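PDB 4UT1: flagellar hook-associated protein from Burkholderia pseudomallei, which probably serves as a structural component of the bacterial flagellum, as the FlgK protein of the junction that follows the hook. Local coordinates for residues 85-96 with 611-622; 213-221 with 283-291. All coordinates share one frame; numbering follows the deposited sequence.

Contact 1 of 2, residues 85-96 with 611-622; sequences AQTQGSSLSTYY and LKASSAAQTALV. With EDO (1,2-ethanediol), chain Q.
Gln618 fits as a knob between Ala85, Gln88, Gly89 and Leu92, and its conformation illustrates how a glutamine can serve an antiparallel helix pair. The axes of the two segments come within 8.6 Å. CG leaves anti to the backbone N (chi1 -178°) and lies over Gly89, 3.3 Å from its CA; the bend at chi2 (71°) then swings the amide back along the partner helix, where NE2 donates to Ala85 O at 3.0 Å. That oxygen, already bonded to Gly89 N, lies close to the amide plane of Gln618. Leu92 returns the insertion, seated among Leu611, Ser614, Ser615 and Gln618, its CD1 3.7 Å from Gln618 CB.

Two tyrosines close the far end. Leu611 pushes CD1 over one face of Tyr95, 3.4 Å from the ring centroid, a CH-pi contact, while the Tyr95 hydroxyl is hydrogen-bonded to Thr299 OG1. Tyr96 lies alongside Lys612, pointing the same way, with Lys612 CA over a face of its ring. A water donates to both Gly89 O and Ser615 O and also bonds Ser615 OG and Thr619 OG1, so it bridges the backbones. Beside it, Thr619 OG1 hydrogen-bonds an ethanediol, probably from the crystallisation liquor, 3.0 Å from O1. Helix 80-106 is thus packed between helix 593-630 and helix 287-322, on which Tyr95 rests through Ala294, Phe295 and Gln298.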
# COMPACT_ATOMS: atom_id res chain seq x y z
N ALA A 85 16.39 -31.24 9.50
CA ALA A 85 14.97 -31.55 9.39
C ALA A 85 14.21 -30.88 10.53
O ALA A 85 13.17 -30.26 10.31
CB ALA A 85 14.76 -33.06 9.41
N GLN A 86 14.74 -31.01 11.74
CA GLN A 86 14.12 -30.39 12.90
C GLN A 86 13.99 -28.88 12.72
O GLN A 86 12.94 -28.30 13.01
CB GLN A 86 14.91 -30.71 14.17
CG GLN A 86 14.38 -29.98 15.40
CD GLN A 86 13.02 -30.49 15.84
OE1 GLN A 86 11.98 -29.87 15.57
NE2 GLN A 86 13.01 -31.62 16.53
N THR A 87 15.05 -28.24 12.22
CA THR A 87 15.04 -26.79 12.13
C THR A 87 14.08 -26.30 11.04
O THR A 87 13.47 -25.24 11.19
CB THR A 87 16.46 -26.21 11.87
OG1 THR A 87 16.52 -24.86 12.37
CG2 THR A 87 16.82 -26.22 10.39
N GLN A 88 13.92 -27.08 9.97
CA GLN A 88 12.91 -26.79 8.95
C GLN A 88 11.50 -26.96 9.52
O GLN A 88 10.59 -26.18 9.21
CB GLN A 88 13.09 -27.70 7.72
CG GLN A 88 11.99 -27.59 6.65
CD GLN A 88 11.91 -26.22 5.97
OE1 GLN A 88 12.55 -25.26 6.40
NE2 GLN A 88 11.11 -26.13 4.91
N GLY A 89 11.32 -27.97 10.37
CA GLY A 89 10.02 -28.24 10.95
C GLY A 89 9.60 -27.14 11.91
O GLY A 89 8.44 -26.71 11.91
N SER A 90 10.54 -26.69 12.74
CA SER A 90 10.29 -25.62 13.69
C SER A 90 10.01 -24.29 12.96
O SER A 90 9.18 -23.50 13.41
CB SER A 90 11.48 -25.45 14.63
OG SER A 90 11.67 -26.61 15.40
N SER A 91 10.72 -24.06 11.87
CA SER A 91 10.47 -22.88 11.05
C SER A 91 9.06 -22.91 10.46
O SER A 91 8.31 -21.93 10.58
CB SER A 91 11.50 -22.78 9.93
OG SER A 91 11.18 -21.71 9.06
N LEU A 92 8.71 -24.02 9.83
CA LEU A 92 7.38 -24.16 9.22
C LEU A 92 6.26 -24.05 10.24
O LEU A 92 5.22 -23.44 9.97
CB LEU A 92 7.27 -25.51 8.48
CG LEU A 92 8.09 -25.58 7.20
CD1 LEU A 92 8.11 -26.99 6.63
CD2 LEU A 92 7.54 -24.59 6.17
N SER A 93 6.44 -24.63 11.43
CA SER A 93 5.37 -24.62 12.42
C SER A 93 5.25 -23.23 13.03
O SER A 93 4.15 -22.79 13.32
CB SER A 93 5.60 -25.66 13.51
OG SER A 93 6.69 -25.31 14.35
N THR A 94 6.37 -22.56 13.23
CA THR A 94 6.36 -21.17 13.69
C THR A 94 5.64 -20.27 12.66
O THR A 94 4.77 -19.48 13.03
CB THR A 94 7.80 -20.65 13.92
OG1 THR A 94 8.36 -21.34 15.04
CG2 THR A 94 7.80 -19.16 14.21
N TYR A 95 6.01 -20.40 11.39
CA TYR A 95 5.41 -19.61 10.32
C TYR A 95 3.91 -19.92 10.25
O TYR A 95 3.08 -19.01 10.24
CB TYR A 95 6.12 -19.90 8.98
CG TYR A 95 5.81 -18.95 7.83
CD1 TYR A 95 4.74 -18.06 7.88
CD2 TYR A 95 6.60 -18.96 6.68
CE1 TYR A 95 4.46 -17.21 6.82
CE2 TYR A 95 6.33 -18.11 5.61
CZ TYR A 95 5.27 -17.23 5.69
OH TYR A 95 5.00 -16.39 4.63
N TYR A 96 3.57 -21.21 10.21
CA TYR A 96 2.16 -21.60 10.18
C TYR A 96 1.34 -20.95 11.31
O TYR A 96 0.30 -20.33 11.07
CB TYR A 96 1.98 -23.12 10.25
CG TYR A 96 0.52 -23.48 10.33
CD1 TYR A 96 -0.35 -23.07 9.33
CD2 TYR A 96 -0.01 -24.17 11.40
CE1 TYR A 96 -1.70 -23.35 9.38
CE2 TYR A 96 -1.38 -24.47 11.46
CZ TYR A 96 -2.21 -24.05 10.45
OH TYR A 96 -3.56 -24.32 10.50
N LEU A 611 0.96 -23.76 4.33
CA LEU A 611 1.82 -23.95 5.50
C LEU A 611 1.24 -25.01 6.42
O LEU A 611 1.98 -25.72 7.10
CB LEU A 611 2.02 -22.62 6.25
CG LEU A 611 3.06 -21.70 5.59
CD1 LEU A 611 3.04 -20.32 6.20
CD2 LEU A 611 4.44 -22.33 5.76
N LYS A 612 -0.08 -25.14 6.45
CA LYS A 612 -0.68 -26.16 7.30
C LYS A 612 -0.24 -27.55 6.86
O LYS A 612 0.13 -28.39 7.69
CB LYS A 612 -2.20 -26.07 7.29
CG LYS A 612 -2.87 -27.07 8.24
CD LYS A 612 -4.40 -27.00 8.15
CE LYS A 612 -5.06 -27.92 9.19
NZ LYS A 612 -6.55 -27.84 9.15
N ALA A 613 -0.27 -27.80 5.56
CA ALA A 613 0.10 -29.10 5.03
C ALA A 613 1.61 -29.30 5.13
O ALA A 613 2.07 -30.35 5.58
CB ALA A 613 -0.36 -29.23 3.59
N SER A 614 2.38 -28.29 4.73
CA SER A 614 3.84 -28.39 4.77
C SER A 614 4.33 -28.64 6.18
O SER A 614 5.21 -29.47 6.41
CB SER A 614 4.48 -27.13 4.21
OG SER A 614 4.29 -27.05 2.82
N SER A 615 3.75 -27.92 7.13
CA SER A 615 4.12 -28.07 8.53
C SER A 615 3.72 -29.45 9.07
O SER A 615 4.51 -30.11 9.74
CB SER A 615 3.48 -26.96 9.37
OG SER A 615 3.92 -27.04 10.71
N ALA A 616 2.48 -29.87 8.81
CA ALA A 616 2.03 -31.19 9.22
C ALA A 616 2.99 -32.27 8.71
O ALA A 616 3.39 -33.16 9.45
CB ALA A 616 0.63 -31.46 8.71
N ALA A 617 3.36 -32.16 7.43
CA ALA A 617 4.23 -33.15 6.80
C ALA A 617 5.61 -33.16 7.43
O ALA A 617 6.19 -34.22 7.68
CB ALA A 617 4.34 -32.88 5.31
N GLN A 618 6.14 -31.97 7.68
CA GLN A 618 7.50 -31.86 8.16
C GLN A 618 7.58 -32.27 9.62
O GLN A 618 8.52 -32.92 10.03
CB GLN A 618 8.04 -30.44 7.98
CG GLN A 618 9.50 -30.29 8.42
CD GLN A 618 10.45 -30.99 7.47
OE1 GLN A 618 10.10 -31.28 6.33
NE2 GLN A 618 11.66 -31.27 7.94
N THR A 619 6.59 -31.87 10.41
CA THR A 619 6.60 -32.24 11.82
C THR A 619 6.51 -33.75 11.96
O THR A 619 7.20 -34.35 12.79
CB THR A 619 5.46 -31.56 12.56
OG1 THR A 619 5.76 -30.17 12.67
CG2 THR A 619 5.31 -32.16 13.96
N ALA A 620 5.66 -34.35 11.13
CA ALA A 620 5.54 -35.80 11.07
C ALA A 620 6.89 -36.42 10.78
O ALA A 620 7.34 -37.31 11.49
CB ALA A 620 4.51 -36.20 10.02
N LEU A 621 7.55 -35.93 9.73
CA LEU A 621 8.86 -36.44 9.35
C LEU A 621 9.92 -36.30 10.45
O LEU A 621 10.68 -37.23 10.73
CB LEU A 621 9.35 -35.74 8.10
CG LEU A 621 10.75 -36.21 7.69
CD1 LEU A 621 10.65 -37.67 7.25
CD2 LEU A 621 11.30 -35.32 6.60
N VAL A 622 9.96 -35.11 11.06
CA VAL A 622 10.88 -34.86 12.17
C VAL A 622 10.65 -35.87 13.30
O VAL A 622 11.60 -36.39 13.90
CB VAL A 622 10.72 -33.41 12.70
CG1 VAL A 622 11.50 -33.22 13.98
CG2 VAL A 622 11.14 -32.40 11.63
C1 EDO Q . 8.06 -29.46 14.80
O1 EDO Q . 8.58 -29.71 13.49
C2 EDO Q . 7.51 -28.05 14.87
O2 EDO Q . 7.96 -27.40 16.07
O HOH W 1 6.52 -28.14 10.75

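Contact 2 of 2, residues 213-221 with 283-291; sequences KLSQLAGVQ and SLTGGALGG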
# COMPACT_ATOMS: atom_id res chain seq x y z
N LYS A 213 17.47 -28.92 21.17
CA LYS A 213 16.73 -27.75 21.59
C LYS A 213 17.16 -26.53 20.78
O LYS A 213 16.31 -25.78 20.30
CB LYS A 213 16.93 -27.49 23.09
CG LYS A 213 16.55 -28.67 23.99
CD LYS A 213 15.16 -29.22 23.68
CE LYS A 213 14.05 -28.27 24.12
NZ LYS A 213 12.70 -28.92 24.04
N LEU A 214 18.46 -26.34 20.61
CA LEU A 214 18.98 -25.22 19.83
C LEU A 214 18.47 -25.18 18.37
O LEU A 214 18.11 -24.12 17.85
CB LEU A 214 20.52 -25.24 19.86
CG LEU A 214 21.25 -24.22 18.98
CD1 LEU A 214 20.84 -22.79 19.33
CD2 LEU A 214 22.76 -24.40 19.11
N SER A 215 18.44 -26.33 17.71
CA SER A 215 18.03 -26.37 16.30
C SER A 215 16.55 -26.03 16.13
O SER A 215 16.12 -25.68 15.03
CB SER A 215 18.34 -27.74 15.69
OG SER A 215 17.56 -28.76 16.29
N GLN A 216 15.77 -26.14 17.20
CA GLN A 216 14.37 -25.73 17.14
C GLN A 216 14.25 -24.20 17.17
O GLN A 216 13.19 -23.64 16.84
CB GLN A 216 13.57 -26.34 18.31
CG GLN A 216 13.49 -27.86 18.27
CD GLN A 216 12.90 -28.43 19.55
OE1 GLN A 216 12.19 -27.73 20.27
NE2 GLN A 216 13.20 -29.68 19.84
N LEU A 217 15.33 -23.53 17.54
CA LEU A 217 15.31 -22.08 17.65
C LEU A 217 15.98 -21.42 16.44
O LEU A 217 15.60 -20.31 16.04
CB LEU A 217 16.00 -21.63 18.94
CG LEU A 217 15.45 -22.24 20.23
CD1 LEU A 217 16.42 -21.93 21.38
CD2 LEU A 217 14.04 -21.74 20.55
N ALA A 218 16.95 -22.11 15.86
CA ALA A 218 17.68 -21.56 14.73
C ALA A 218 18.35 -22.66 13.93
O ALA A 218 18.66 -23.72 14.46
CB ALA A 218 18.73 -20.54 15.20
N GLY A 219 18.58 -22.39 12.65
CA GLY A 219 19.28 -23.33 11.80
C GLY A 219 20.73 -23.38 12.20
O GLY A 219 21.45 -22.38 12.11
N VAL A 220 21.16 -24.55 12.65
CA VAL A 220 22.54 -24.74 13.08
C VAL A 220 23.17 -25.98 12.46
O VAL A 220 22.49 -26.97 12.19
CB VAL A 220 22.64 -24.86 14.61
CG1 VAL A 220 22.14 -23.58 15.28
CG2 VAL A 220 21.87 -26.08 15.11
N GLN A 221 24.47 -25.91 12.25
CA GLN A 221 25.25 -27.06 11.83
C GLN A 221 26.39 -27.27 12.82
O GLN A 221 27.12 -26.33 13.17
CB GLN A 221 25.79 -26.86 10.42
CG GLN A 221 26.74 -25.69 10.30
CD GLN A 221 27.10 -25.37 8.86
OE1 GLN A 221 26.30 -24.80 8.12
NE2 GLN A 221 28.32 -25.74 8.46
N SER A 283 19.56 -14.70 5.76
CA SER A 283 20.56 -15.72 6.04
C SER A 283 20.19 -16.54 7.28
O SER A 283 20.71 -17.64 7.51
CB SER A 283 21.93 -15.07 6.26
OG SER A 283 21.95 -14.34 7.48
N LEU A 284 19.28 -15.99 8.08
CA LEU A 284 18.90 -16.58 9.36
C LEU A 284 17.76 -17.57 9.21
O LEU A 284 16.70 -17.41 9.80
CB LEU A 284 18.51 -15.47 10.34
CG LEU A 284 19.68 -14.62 10.82
CD1 LEU A 284 19.29 -13.15 10.98
CD2 LEU A 284 20.19 -15.17 12.13
N THR A 285 17.99 -18.61 8.42
CA THR A 285 16.99 -19.63 8.19
C THR A 285 16.92 -20.66 9.31
O THR A 285 17.85 -20.81 10.12
CB THR A 285 17.26 -20.38 6.89
OG1 THR A 285 18.62 -20.83 6.90
CG2 THR A 285 17.03 -19.46 5.71
N GLY A 286 15.80 -21.38 9.34
CA GLY A 286 15.59 -22.47 10.26
C GLY A 286 15.15 -22.03 11.63
O GLY A 286 15.45 -20.91 12.05
N GLY A 287 14.44 -22.92 12.32
CA GLY A 287 14.01 -22.70 13.69
C GLY A 287 12.98 -21.61 13.84
O GLY A 287 12.50 -21.03 12.86
N ALA A 288 12.65 -21.30 15.09
CA ALA A 288 11.70 -20.24 15.38
C ALA A 288 12.17 -18.95 14.72
O ALA A 288 11.36 -18.17 14.22
CB ALA A 288 11.54 -20.05 16.88
N LEU A 289 13.48 -18.74 14.73
CA LEU A 289 14.08 -17.56 14.12
C LEU A 289 13.62 -17.41 12.68
O LEU A 289 13.03 -16.40 12.31
CB LEU A 289 15.60 -17.65 14.19
CG LEU A 289 16.31 -16.40 14.72
CD1 LEU A 289 15.77 -16.05 16.10
CD2 LEU A 289 17.83 -16.61 14.75
N GLY A 290 13.87 -18.43 11.88
CA GLY A 290 13.56 -18.37 10.46
C GLY A 290 12.07 -18.28 10.18
O GLY A 290 11.65 -17.60 9.23
N GLY A 291 11.28 -18.97 10.99
CA GLY A 291 9.83 -18.94 10.84
C GLY A 291 9.28 -17.56 11.17
O GLY A 291 8.36 -17.06 10.51
O HOH W 2 20.45 -20.16 10.81
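Leu217 and Leu289 meet where a helix start takes over the carbonyls of a helix-to-strand turn, an example of two bends of the chain joined through their backbones. Helix 201-215 runs out here into strand 220-225, one edge of a six-stranded antiparallel meander, and the chain that leaves the meander enters helix 287-322. Amides near the start of that long helix point back at the turn: Ala288 N donates to Gln216 O at 3.0 Å, and Leu289 N to Leu217 O at 2.9 Å with an N-H...O angle of 164°. Both donors stand about 30° from the plane of the carbonyl they reach. Since amides in the first turn of a helix have no preceding turn to bond, the carbonyls of Gln216 and Leu217 supply acceptors from another part of the chain.

The side chain of Leu289 passes the same carbonyl: CB lies 3.2 Å from Leu217 O, so the oxygen that takes the amide proton also bears on the methylene. CG stands farther from that oxygen, at 4.2 Å. Of the two methyls it carries, CD2 comes to 4.1 Å from Ala218 CB, an apolar touch beyond the polar pair; chi1, at -131° off the usual staggered positions, turns this methyl there. Around this spot Thr172 of helix 134-193 touches Leu289, and Leu233 of strand 228-233 touches Ala218.

Glycines let the backbones come this close. Gly286 and Gly287 both have positive phi, and Gly287 CA lies 3.6 Å from Leu217 C with no side chain between. Ala218 CA makes a C-H...O contact with Gly286 O, and Gly219 N gives a weak bond to Thr285 O. One water donates to both carbonyls, its oxygen 2.8 Å from Gly219 O and 2.8 Å from Thr285 O.

From the N terminus, helix 80-106 comes first, and contact 1 closes the outer loop: residues 85-96 wait for residues 611-622, more than five hundred positions later, with all the sheets of the chain lying between them in sequence. Contact 2 is nested inside that loop and closes a much shorter one, bringing residues 213-221 to 283-291 around the six-stranded meander. Their centres are 12 Å apart, and Thr87 joins them: its carbonyl probably accepts from Gly287 N, and its hydroxyl probably bonds Ser215 O. Helix 80-106 therefore faces the C-terminal helix 593-630 through contact 1 and, through Thr87, meets the backbone of contact 2, where the chain enters and leaves the meander.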